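PDB 5GSZ: kinesin-like protein KIF19 from Mus musculus, which moves towards the plus ends of microtubules and depolymerises them at ciliary tips, so regulating the length of motile cilia. Local coordinates for residues 15-20 with 110-115; 23-28 with 322-327; 69-74 with 78-83; 122-127 with 222-227. All coordinates share one frame; numbering follows the deposited sequence.

In the fold
All four contacts belong to one kinesin motor domain, and each touches its large mixed sheet. Contacts 1, 2 and 4 are buried; contact 3 reaches the surface through Met79 and Thr74. Contacts 1 and 3 both use the edge of the sheet where strands 12-18 and 69-71 lie side by side. Contact 2 is linked to contact 1 by a salt bridge from Arg19 to Glu25. Contact 4 takes up the chain after helix 110-114, and its backbone bonds to Thr113 and Met114. Chemistry follows place. Contact 1, in the nucleotide pocket, and contact 2, joined to it, are polar and charged. Contacts 3 and 4 pack helices on strands through apolar groups and aromatic faces.

Contact 1 of 4, residues 15-20 with 110-115; sequences ALRVRP and KTYTML. With MG (magnesium ion), chain C; ADP (adenosine-5'-diphosphate), chain B.
Arg17 reaches from strand 15-18 to Thr113 and Tyr112 on helix 110-114. Its CG lies anti to the backbone N (chi1 -170°), and the chain stays extended to NE. This carries the guanidinium across to the helix. NH1 donates to Thr113 OG1 at 2.5 Å, near the guanidinium plane; the bond is bent, 130° at the hydrogen, and its short length is uncertain. Arg17 NH2 bonds to Gln77, so the guanidinium is held through both NH1 and NH2; Thr113 OG1 is itself positioned by His322. NH2 also meets the edge of the Tyr112 ring, 3.4 Å from CE2, with the two planes 60° apart.

One face of the Tyr112 ring lies against the adenine, with ADP C4 over its centre. Arg19 CB and Pro20 meet the adenine from its opposite face, Pro20 CD standing 3.4 Å from ADP N1. The helix start grips the phosphates. Lys110 uses both its backbone N and NZ on O2B, with NZ at 2.7 Å. The chain bends at its last two torsions to bring NZ there. Thr111 N binds O1B, and Tyr112 N binds O1A. Thr111 OG1 sits 2.1 Å from the magnesium ion, whose shell ADP O1B and four waters complete. This is the P-loop (Walker A) nucleotide site of a kinesin motor, caught with Mg-ADP.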
# COMPACT_ATOMS: atom_id res chain seq x y z
N ALA A 15 -9.65 -4.13 -0.91
CA ALA A 15 -9.95 -4.28 -2.32
C ALA A 15 -9.09 -5.40 -2.87
O ALA A 15 -8.00 -5.66 -2.35
CB ALA A 15 -9.71 -2.97 -3.08
N LEU A 16 -9.57 -6.09 -3.91
CA LEU A 16 -8.72 -7.08 -4.58
C LEU A 16 -8.65 -6.79 -6.06
O LEU A 16 -9.69 -6.63 -6.72
CB LEU A 16 -9.19 -8.52 -4.36
CG LEU A 16 -8.01 -9.42 -4.80
CD1 LEU A 16 -7.61 -10.44 -3.73
CD2 LEU A 16 -8.23 -10.09 -6.16
N ARG A 17 -7.42 -6.73 -6.59
CA ARG A 17 -7.17 -6.49 -8.01
C ARG A 17 -6.52 -7.72 -8.64
O ARG A 17 -5.47 -8.17 -8.18
CB ARG A 17 -6.26 -5.28 -8.22
CG ARG A 17 -6.16 -4.85 -9.66
CD ARG A 17 -5.47 -3.52 -9.73
NE ARG A 17 -5.54 -2.93 -11.04
CZ ARG A 17 -5.02 -1.76 -11.34
NH1 ARG A 17 -4.39 -1.07 -10.40
NH2 ARG A 17 -5.11 -1.27 -12.57
N VAL A 18 -7.14 -8.22 -9.71
CA VAL A 18 -6.58 -9.27 -10.54
C VAL A 18 -5.91 -8.63 -11.75
O VAL A 18 -6.57 -7.94 -12.54
CB VAL A 18 -7.66 -10.26 -10.98
CG1 VAL A 18 -7.00 -11.50 -11.55
CG2 VAL A 18 -8.61 -10.59 -9.81
N ARG A 19 -4.62 -8.83 -11.90
CA ARG A 19 -4.01 -8.30 -13.10
C ARG A 19 -4.28 -9.25 -14.25
O ARG A 19 -4.59 -10.42 -14.03
CB ARG A 19 -2.51 -8.11 -12.91
CG ARG A 19 -1.77 -9.39 -12.60
CD ARG A 19 -0.29 -9.14 -12.68
NE ARG A 19 0.52 -10.33 -12.44
CZ ARG A 19 0.59 -11.38 -13.27
NH1 ARG A 19 -0.13 -11.41 -14.38
NH2 ARG A 19 1.37 -12.42 -12.98
N PRO A 20 -4.21 -8.79 -15.49
CA PRO A 20 -4.31 -9.73 -16.62
C PRO A 20 -3.22 -10.78 -16.54
O PRO A 20 -2.13 -10.56 -15.99
CB PRO A 20 -4.11 -8.83 -17.85
CG PRO A 20 -4.47 -7.46 -17.36
CD PRO A 20 -4.07 -7.40 -15.94
N LYS A 110 1.47 -4.39 -7.57
CA LYS A 110 1.59 -3.33 -6.57
C LYS A 110 2.12 -2.01 -7.16
O LYS A 110 1.43 -0.99 -7.14
CB LYS A 110 2.47 -3.81 -5.41
CG LYS A 110 1.83 -4.95 -4.61
CD LYS A 110 2.65 -5.33 -3.39
CE LYS A 110 4.10 -5.62 -3.76
NZ LYS A 110 4.30 -6.77 -4.69
N THR A 111 3.34 -2.02 -7.70
CA THR A 111 3.88 -0.77 -8.25
C THR A 111 3.01 -0.23 -9.39
O THR A 111 2.89 0.99 -9.54
CB THR A 111 5.33 -0.98 -8.70
OG1 THR A 111 6.10 -1.54 -7.63
CG2 THR A 111 5.96 0.33 -9.09
N TYR A 112 2.38 -1.10 -10.17
CA TYR A 112 1.49 -0.61 -11.22
C TYR A 112 0.28 0.13 -10.64
O TYR A 112 -0.09 1.20 -11.13
CB TYR A 112 1.03 -1.77 -12.12
CG TYR A 112 0.11 -1.35 -13.25
CD1 TYR A 112 0.62 -0.89 -14.46
CD2 TYR A 112 -1.28 -1.40 -13.10
CE1 TYR A 112 -0.22 -0.51 -15.50
CE2 TYR A 112 -2.12 -1.01 -14.12
CZ TYR A 112 -1.58 -0.56 -15.32
OH TYR A 112 -2.41 -0.18 -16.35
N THR A 113 -0.36 -0.44 -9.61
CA THR A 113 -1.49 0.22 -8.96
C THR A 113 -1.09 1.56 -8.35
O THR A 113 -1.83 2.54 -8.48
CB THR A 113 -2.10 -0.68 -7.88
OG1 THR A 113 -2.92 -1.68 -8.49
CG2 THR A 113 -2.96 0.14 -6.89
N MET A 114 0.08 1.63 -7.68
CA MET A 114 0.47 2.82 -6.91
C MET A 114 1.15 3.89 -7.76
O MET A 114 0.74 5.06 -7.73
CB MET A 114 1.39 2.44 -5.75
CG MET A 114 0.72 1.52 -4.75
SD MET A 114 -0.94 2.05 -4.23
CE MET A 114 -0.58 3.34 -3.03
N LEU A 115 2.20 3.52 -8.51
CA LEU A 115 2.90 4.44 -9.40
C LEU A 115 2.33 4.45 -10.82
O LEU A 115 2.17 5.52 -11.42
CB LEU A 115 4.38 4.08 -9.45
CG LEU A 115 5.17 4.85 -10.49
CD1 LEU A 115 5.33 6.26 -9.99
CD2 LEU A 115 6.53 4.25 -10.70
MG MG C . 7.03 -3.39 -7.08
PB ADP B . 4.74 -5.68 -8.15
O1B ADP B . 4.90 -4.18 -8.01
O2B ADP B . 3.65 -6.19 -7.24
O3B ADP B . 6.03 -6.45 -8.15
PA ADP B . 4.47 -4.81 -10.80
O1A ADP B . 3.24 -3.96 -10.96
O2A ADP B . 5.82 -4.20 -10.53
O3A ADP B . 4.20 -5.92 -9.65
O5' ADP B . 4.74 -5.67 -12.12
C5' ADP B . 3.72 -6.31 -12.88
C4' ADP B . 4.07 -6.08 -14.34
O4' ADP B . 2.85 -6.20 -15.06
C3' ADP B . 4.51 -4.65 -14.52
O3' ADP B . 5.25 -4.62 -15.74
C2' ADP B . 3.21 -3.89 -14.65
O2' ADP B . 3.36 -2.77 -15.54
C1' ADP B . 2.25 -4.92 -15.25
N9 ADP B . 0.92 -4.90 -14.58
C8 ADP B . 0.68 -5.15 -13.28
N7 ADP B . -0.65 -5.07 -12.98
C5 ADP B . -1.27 -4.76 -14.13
C6 ADP B . -2.66 -4.51 -14.52
N6 ADP B . -3.67 -4.59 -13.61
N1 ADP B . -2.89 -4.20 -15.82
C2 ADP B . -1.90 -4.14 -16.72
N3 ADP B . -0.61 -4.33 -16.43
C4 ADP B . -0.24 -4.65 -15.18
O HOH W 1 5.97 -3.48 -5.14
O HOH W 2 7.46 -3.58 -8.95
O HOH W 3 7.75 -5.62 -7.03
O HOH W 4 8.78 -2.27 -7.04

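Contact 2 of 4, residues 23-28 with 322-327; sequences VAELEE and HISPAS
Glu25 of helix 23-27 points its carboxylate at Ser324 and Ala326, just past the end of strand 315-323. The polar part of the contact is one hydrogen bond. Ser324 OG donates to Glu25 OE2 at 2.5 Å, though so short a length is uncertain at this resolution. Ser324 OG lies anti to its backbone N (chi1 174°), which turns it towards the acid. The same oxygen accepts from Ala326 N at 3.1 Å, with 157° at the hydrogen. This closes an ST turn. Ser324 OG thus acts as donor to the acid and as acceptor from the backbone.

The charged part centres on Glu25 OE2. It also forms a salt bridge with Arg19, while OE1 accepts from Ser22 N. Arg19, the second partner of Glu25 OE2, lies in the ADP pocket. Both carboxylate oxygens therefore have partners, and the rotation of the group is held. The nearby positive charge would probably stabilise the ionised form.

The rest is van der Waals contact. Ala326 CB lies alongside the Glu25 chain, 3.8 Å from CG, and beside the carboxylate.

Helix 23-27 follows strand 12-18 in the chain, and strand 315-323 is the sheet neighbour of that strand. The contact therefore closes the helix back onto the loop leaving the adjacent strand. In that loop Pro325 packs on Val18 of strand 12-18, and Ser324 O accepts from Ser333 of helix 330-340.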
# COMPACT_ATOMS: atom_id res chain seq x y z
N VAL A 23 2.16 -13.23 -20.61
CA VAL A 23 2.72 -14.14 -21.60
C VAL A 23 3.59 -15.19 -20.92
O VAL A 23 3.42 -16.39 -21.15
CB VAL A 23 3.51 -13.37 -22.67
CG1 VAL A 23 4.29 -14.33 -23.55
CG2 VAL A 23 2.58 -12.52 -23.51
N ALA A 24 4.51 -14.76 -20.05
CA ALA A 24 5.38 -15.70 -19.36
C ALA A 24 4.60 -16.78 -18.61
O ALA A 24 5.07 -17.92 -18.50
CB ALA A 24 6.29 -14.96 -18.38
N GLU A 25 3.40 -16.45 -18.13
CA GLU A 25 2.56 -17.46 -17.50
C GLU A 25 1.95 -18.41 -18.53
O GLU A 25 1.80 -19.60 -18.27
CB GLU A 25 1.47 -16.78 -16.65
CG GLU A 25 2.00 -16.12 -15.36
CD GLU A 25 1.03 -15.12 -14.68
OE1 GLU A 25 0.16 -14.52 -15.38
OE2 GLU A 25 1.12 -14.96 -13.43
N LEU A 26 1.64 -17.91 -19.72
CA LEU A 26 1.09 -18.77 -20.77
C LEU A 26 2.16 -19.71 -21.31
O LEU A 26 1.88 -20.87 -21.62
CB LEU A 26 0.51 -17.91 -21.87
CG LEU A 26 -0.65 -17.04 -21.41
CD1 LEU A 26 -1.26 -16.21 -22.56
CD2 LEU A 26 -1.68 -17.95 -20.77
N GLU A 27 3.39 -19.23 -21.44
CA GLU A 27 4.45 -20.09 -21.92
C GLU A 27 4.72 -21.22 -20.93
O GLU A 27 5.00 -22.35 -21.33
CB GLU A 27 5.70 -19.27 -22.17
CG GLU A 27 5.37 -17.94 -22.79
CD GLU A 27 6.35 -17.50 -23.86
OE1 GLU A 27 7.54 -17.31 -23.55
OE2 GLU A 27 5.91 -17.33 -25.01
N GLU A 28 4.62 -20.92 -19.63
CA GLU A 28 4.77 -21.97 -18.63
C GLU A 28 3.60 -22.95 -18.66
O GLU A 28 3.69 -24.02 -18.04
CB GLU A 28 4.91 -21.38 -17.23
N HIS A 322 -3.36 -7.74 -4.41
CA HIS A 322 -3.10 -8.04 -5.82
C HIS A 322 -2.82 -9.52 -6.01
O HIS A 322 -2.08 -10.11 -5.23
CB HIS A 322 -1.90 -7.23 -6.33
CG HIS A 322 -2.11 -5.75 -6.26
ND1 HIS A 322 -1.94 -5.02 -5.11
CD2 HIS A 322 -2.50 -4.86 -7.21
CE1 HIS A 322 -2.20 -3.75 -5.35
NE2 HIS A 322 -2.55 -3.63 -6.62
N ILE A 323 -3.40 -10.12 -7.06
CA ILE A 323 -3.10 -11.50 -7.42
C ILE A 323 -2.92 -11.61 -8.93
O ILE A 323 -3.39 -10.79 -9.71
CB ILE A 323 -4.17 -12.54 -6.99
CG1 ILE A 323 -5.45 -12.37 -7.81
CG2 ILE A 323 -4.43 -12.51 -5.48
CD1 ILE A 323 -6.52 -13.37 -7.47
N SER A 324 -2.22 -12.67 -9.32
CA SER A 324 -2.23 -13.18 -10.67
C SER A 324 -3.47 -14.06 -10.89
O SER A 324 -3.94 -14.73 -9.96
CB SER A 324 -0.97 -13.99 -10.94
OG SER A 324 -1.02 -14.60 -12.21
N PRO A 325 -4.04 -14.05 -12.09
CA PRO A 325 -5.13 -14.99 -12.40
C PRO A 325 -4.63 -16.34 -12.86
O PRO A 325 -5.44 -17.21 -13.18
CB PRO A 325 -5.89 -14.27 -13.52
CG PRO A 325 -4.84 -13.44 -14.23
CD PRO A 325 -3.74 -13.15 -13.22
N ALA A 326 -3.31 -16.52 -12.87
CA ALA A 326 -2.67 -17.69 -13.45
C ALA A 326 -2.73 -18.91 -12.53
O ALA A 326 -2.49 -18.82 -11.32
CB ALA A 326 -1.22 -17.38 -13.78
N SER A 327 -3.02 -20.07 -13.14
CA SER A 327 -2.94 -21.34 -12.42
C SER A 327 -1.56 -21.57 -11.82
O SER A 327 -1.45 -22.09 -10.70
CB SER A 327 -3.31 -22.50 -13.35
OG SER A 327 -2.31 -22.74 -14.34

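Contact 3 of 4, residues 69-74 with 78-83; sequences VAFDFT and EMVYQA
Phe71 on strand 69-71 turns its ring to helix 78-83, presenting a face to Val80 and an edge to Ala83. Val80 CG2 sits over the face, 3.8 Å from the ring centroid and 12° off the ring normal. This is a CH-pi contact. Ala83 CB comes in at the rim, near the ring plane, 3.5 Å from CZ. The two residues are almost one helix turn apart, so the ring is met by neighbouring points on the helix surface. Phe71 CG lies anti to the carbonyl carbon (chi1 -47°), which swings the ring from the strand to the helix. Val69, two residues earlier on the strand, adds a looser touch: its CG2 lies 4.3 Å from Ala83 CB.

The unit is a strand joined by a short turn to an antiparallel helix, at the edge of the central kinesin sheet. The axes run at 172° and come within 10.1 Å. Along its edge, strand 69-71 pairs by backbone bonds with strand 12-18.

The turn is held by side-chain hydrogen bonds. Asp72 OD1 accepts from Thr74 N at 3.0 Å, an Asx turn, and also from Thr74 OG1 at 2.7 Å. The hydroxyl comes nearly along the C-O axis, whereas the amide comes on the anti side and tilted out of the carboxylate plane. Past the turn, Gln82 NE2 donates to Glu78 OE2 along the helix.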
# COMPACT_ATOMS: atom_id res chain seq x y z
N VAL A 69 -14.40 -4.29 -2.69
CA VAL A 69 -14.48 -4.05 -4.12
C VAL A 69 -13.48 -4.97 -4.81
O VAL A 69 -12.45 -5.34 -4.24
CB VAL A 69 -14.24 -2.56 -4.44
CG1 VAL A 69 -12.88 -2.12 -3.97
CG2 VAL A 69 -14.45 -2.27 -5.94
N ALA A 70 -13.79 -5.33 -6.05
CA ALA A 70 -12.95 -6.21 -6.84
C ALA A 70 -12.65 -5.55 -8.18
O ALA A 70 -13.44 -4.72 -8.66
CB ALA A 70 -13.64 -7.56 -7.05
N PHE A 71 -11.51 -5.90 -8.77
CA PHE A 71 -11.12 -5.38 -10.08
C PHE A 71 -10.37 -6.45 -10.85
O PHE A 71 -9.46 -7.08 -10.29
CB PHE A 71 -10.21 -4.14 -9.98
CG PHE A 71 -10.66 -3.08 -9.02
CD1 PHE A 71 -11.67 -2.20 -9.34
CD2 PHE A 71 -10.02 -2.93 -7.78
CE1 PHE A 71 -12.06 -1.20 -8.45
CE2 PHE A 71 -10.40 -1.93 -6.88
CZ PHE A 71 -11.41 -1.07 -7.21
N ASP A 72 -10.70 -6.64 -12.13
CA ASP A 72 -9.86 -7.39 -13.06
C ASP A 72 -9.51 -6.50 -14.25
O ASP A 72 -9.77 -5.29 -14.24
CB ASP A 72 -10.51 -8.71 -13.48
CG ASP A 72 -11.79 -8.52 -14.30
OD1 ASP A 72 -12.01 -7.43 -14.89
OD2 ASP A 72 -12.57 -9.50 -14.37
N PHE A 73 -8.97 -7.12 -15.31
CA PHE A 73 -8.43 -6.38 -16.46
C PHE A 73 -9.40 -5.38 -17.05
O PHE A 73 -8.99 -4.50 -17.81
CB PHE A 73 -8.00 -7.34 -17.57
CG PHE A 73 -9.14 -8.11 -18.19
CD1 PHE A 73 -9.79 -9.10 -17.47
CD2 PHE A 73 -9.58 -7.81 -19.47
CE1 PHE A 73 -10.84 -9.81 -18.02
CE2 PHE A 73 -10.64 -8.52 -20.03
CZ PHE A 73 -11.26 -9.52 -19.30
N THR A 74 -10.69 -5.49 -16.73
CA THR A 74 -11.65 -4.52 -17.25
C THR A 74 -11.48 -3.15 -16.60
O THR A 74 -11.71 -2.13 -17.25
CB THR A 74 -13.08 -5.02 -17.05
OG1 THR A 74 -13.32 -5.22 -15.65
CG2 THR A 74 -13.27 -6.32 -17.78
N GLU A 78 -7.96 4.84 -13.60
CA GLU A 78 -8.83 5.82 -12.93
C GLU A 78 -9.99 5.17 -12.20
O GLU A 78 -10.46 5.72 -11.20
CB GLU A 78 -9.38 6.87 -13.90
CG GLU A 78 -8.57 8.19 -13.90
CD GLU A 78 -9.08 9.27 -12.95
OE1 GLU A 78 -8.41 10.32 -12.82
OE2 GLU A 78 -10.18 9.09 -12.36
N MET A 79 -10.48 4.02 -12.67
CA MET A 79 -11.59 3.40 -11.96
C MET A 79 -11.12 2.81 -10.64
O MET A 79 -11.84 2.88 -9.63
CB MET A 79 -12.22 2.32 -12.83
CG MET A 79 -12.74 2.79 -14.16
SD MET A 79 -13.41 1.41 -15.10
CE MET A 79 -13.87 2.27 -16.62
N VAL A 80 -9.93 2.22 -10.64
CA VAL A 80 -9.33 1.76 -9.39
C VAL A 80 -9.16 2.93 -8.43
O VAL A 80 -9.49 2.83 -7.24
CB VAL A 80 -7.99 1.06 -9.66
CG1 VAL A 80 -7.13 1.06 -8.41
CG2 VAL A 80 -8.24 -0.37 -10.10
N TYR A 81 -8.68 4.07 -8.94
CA TYR A 81 -8.53 5.24 -8.10
C TYR A 81 -9.87 5.70 -7.53
O TYR A 81 -10.00 5.94 -6.32
CB TYR A 81 -7.88 6.36 -8.89
CG TYR A 81 -8.08 7.70 -8.24
CD1 TYR A 81 -7.41 8.03 -7.07
CD2 TYR A 81 -8.96 8.63 -8.79
CE1 TYR A 81 -7.59 9.26 -6.47
CE2 TYR A 81 -9.15 9.86 -8.20
CZ TYR A 81 -8.46 10.17 -7.04
OH TYR A 81 -8.64 11.39 -6.45
N GLN A 82 -10.88 5.84 -8.40
CA GLN A 82 -12.18 6.32 -7.94
C GLN A 82 -12.74 5.42 -6.85
O GLN A 82 -13.31 5.90 -5.86
CB GLN A 82 -13.17 6.40 -9.11
CG GLN A 82 -12.79 7.27 -10.31
CD GLN A 82 -13.02 8.76 -10.11
OE1 GLN A 82 -13.73 9.17 -9.19
NE2 GLN A 82 -12.45 9.57 -10.99
N ALA A 83 -12.56 4.11 -6.98
CA ALA A 83 -13.16 3.18 -6.05
C ALA A 83 -12.35 3.00 -4.78
O ALA A 83 -12.85 2.38 -3.83
CB ALA A 83 -13.35 1.82 -6.71

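Contact 4 of 4, residues 122-127 with 222-227; sequences GIYVRT and AVLQVA
The first torsions of Tyr124 and Leu224 aim their side chains at each other. Tyr124 CG stands anti to the carbonyl carbon (chi1 -65°), and the ring extends from helix 123-127 until it covers the strand residue. Chi1 of -179° carries Leu224 CG off the strand, and the second torsion sets CD2 anti to CA, at the ring. CD2 lies over one face of Tyr124, 3.9 Å from the centroid and 28° off the normal. That is a CH-pi contact, shifted towards one side of the ring: the closest ring atom is CD1, 3.5 Å from CD2. Leu224 CB adds a second touch, 3.9 Å from Tyr124 CE1. The far end of the ring passes near Ala222. Tyr124 OH is 4.1 Å from Ala222 O and 4.4 Å from Ala222 CB, so it touches there without a hydrogen bond.

Met248 of the adjacent strand 242-250 packs on both Tyr124 and Leu224. Leu224 also meets Met148 and Tyr150 on the other neighbouring strand, 142-154. The helix start is tied back to helix 110-114: backbone bonds join Ile123 to Thr113 and Tyr124 to Met114. Gly122 takes the N-cap position.

No hydrogen bond or ion pair crosses between these two segments. What holds them together here is the fit of a methyl group on an aromatic face in a buried setting. Such a contact depends on shape more than on charge, so Tyr124 probably joins the helix to strand 220-232 of the central sheet by dispersion and exclusion of water.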
# COMPACT_ATOMS: atom_id res chain seq x y z
N GLY A 122 -0.81 5.80 -11.87
CA GLY A 122 -1.55 5.15 -10.80
C GLY A 122 -2.12 6.04 -9.71
O GLY A 122 -2.53 7.18 -9.95
N ILE A 123 -2.13 5.50 -8.49
CA ILE A 123 -2.84 6.12 -7.38
C ILE A 123 -2.16 7.40 -6.91
O ILE A 123 -2.84 8.38 -6.58
CB ILE A 123 -2.98 5.12 -6.21
CG1 ILE A 123 -3.95 4.00 -6.57
CG2 ILE A 123 -3.43 5.83 -4.93
CD1 ILE A 123 -5.32 4.50 -6.93
N TYR A 124 -0.82 7.41 -6.83
CA TYR A 124 -0.07 8.58 -6.38
C TYR A 124 -0.53 9.85 -7.07
O TYR A 124 -1.12 10.72 -6.43
CB TYR A 124 1.44 8.43 -6.64
CG TYR A 124 2.16 7.33 -5.87
CD1 TYR A 124 1.68 6.85 -4.65
CD2 TYR A 124 3.32 6.79 -6.37
CE1 TYR A 124 2.37 5.84 -3.96
CE2 TYR A 124 4.00 5.81 -5.70
CZ TYR A 124 3.54 5.33 -4.50
OH TYR A 124 4.26 4.35 -3.85
N VAL A 125 -0.29 9.96 -8.37
CA VAL A 125 -0.55 11.21 -9.07
C VAL A 125 -2.05 11.50 -9.13
O VAL A 125 -2.46 12.66 -9.02
CB VAL A 125 0.11 11.23 -10.47
CG1 VAL A 125 1.59 10.90 -10.40
CG2 VAL A 125 -0.55 10.26 -11.40
N ARG A 126 -2.88 10.48 -9.28
CA ARG A 126 -4.32 10.74 -9.30
C ARG A 126 -4.77 11.32 -7.97
O ARG A 126 -5.59 12.25 -7.94
CB ARG A 126 -5.11 9.46 -9.62
CG ARG A 126 -4.95 9.02 -11.06
CD ARG A 126 -5.44 7.63 -11.36
NE ARG A 126 -5.93 7.62 -12.74
CZ ARG A 126 -5.18 7.45 -13.83
NH1 ARG A 126 -3.87 7.24 -13.74
NH2 ARG A 126 -5.73 7.50 -15.02
N THR A 127 -4.21 10.83 -6.88
CA THR A 127 -4.56 11.35 -5.57
C THR A 127 -3.95 12.73 -5.32
O THR A 127 -4.64 13.61 -4.80
CB THR A 127 -4.12 10.37 -4.49
OG1 THR A 127 -4.52 9.05 -4.88
CG2 THR A 127 -4.77 10.70 -3.16
N ALA A 222 8.02 1.12 -0.41
CA ALA A 222 8.09 2.50 -0.87
C ALA A 222 6.97 3.29 -0.21
O ALA A 222 5.80 2.92 -0.30
CB ALA A 222 8.03 2.58 -2.40
N VAL A 223 7.32 4.36 0.49
CA VAL A 223 6.32 5.15 1.19
C VAL A 223 6.32 6.54 0.60
O VAL A 223 7.35 7.23 0.59
CB VAL A 223 6.56 5.20 2.70
CG1 VAL A 223 5.36 5.85 3.36
CG2 VAL A 223 6.78 3.78 3.28
N LEU A 224 5.16 6.95 0.10
CA LEU A 224 4.90 8.32 -0.28
C LEU A 224 3.96 8.92 0.78
O LEU A 224 2.84 8.41 0.99
CB LEU A 224 4.29 8.38 -1.68
CG LEU A 224 4.01 9.80 -2.17
CD1 LEU A 224 5.31 10.49 -2.42
CD2 LEU A 224 3.16 9.79 -3.42
N GLN A 225 4.42 9.94 1.48
CA GLN A 225 3.58 10.61 2.46
C GLN A 225 3.35 12.06 2.06
O GLN A 225 4.26 12.73 1.57
CB GLN A 225 4.15 10.54 3.87
CG GLN A 225 5.63 10.65 4.00
CD GLN A 225 6.02 11.13 5.39
OE1 GLN A 225 5.19 11.75 6.10
NE2 GLN A 225 7.25 10.83 5.82
N VAL A 226 2.12 12.50 2.23
CA VAL A 226 1.68 13.85 1.91
C VAL A 226 1.08 14.45 3.17
O VAL A 226 0.12 13.90 3.72
CB VAL A 226 0.65 13.87 0.77
CG1 VAL A 226 0.30 15.31 0.41
CG2 VAL A 226 1.17 13.11 -0.42
N ALA A 227 1.63 15.58 3.60
CA ALA A 227 1.13 16.33 4.75
C ALA A 227 0.36 17.54 4.27
O ALA A 227 0.72 18.15 3.25
CB ALA A 227 2.29 16.75 5.64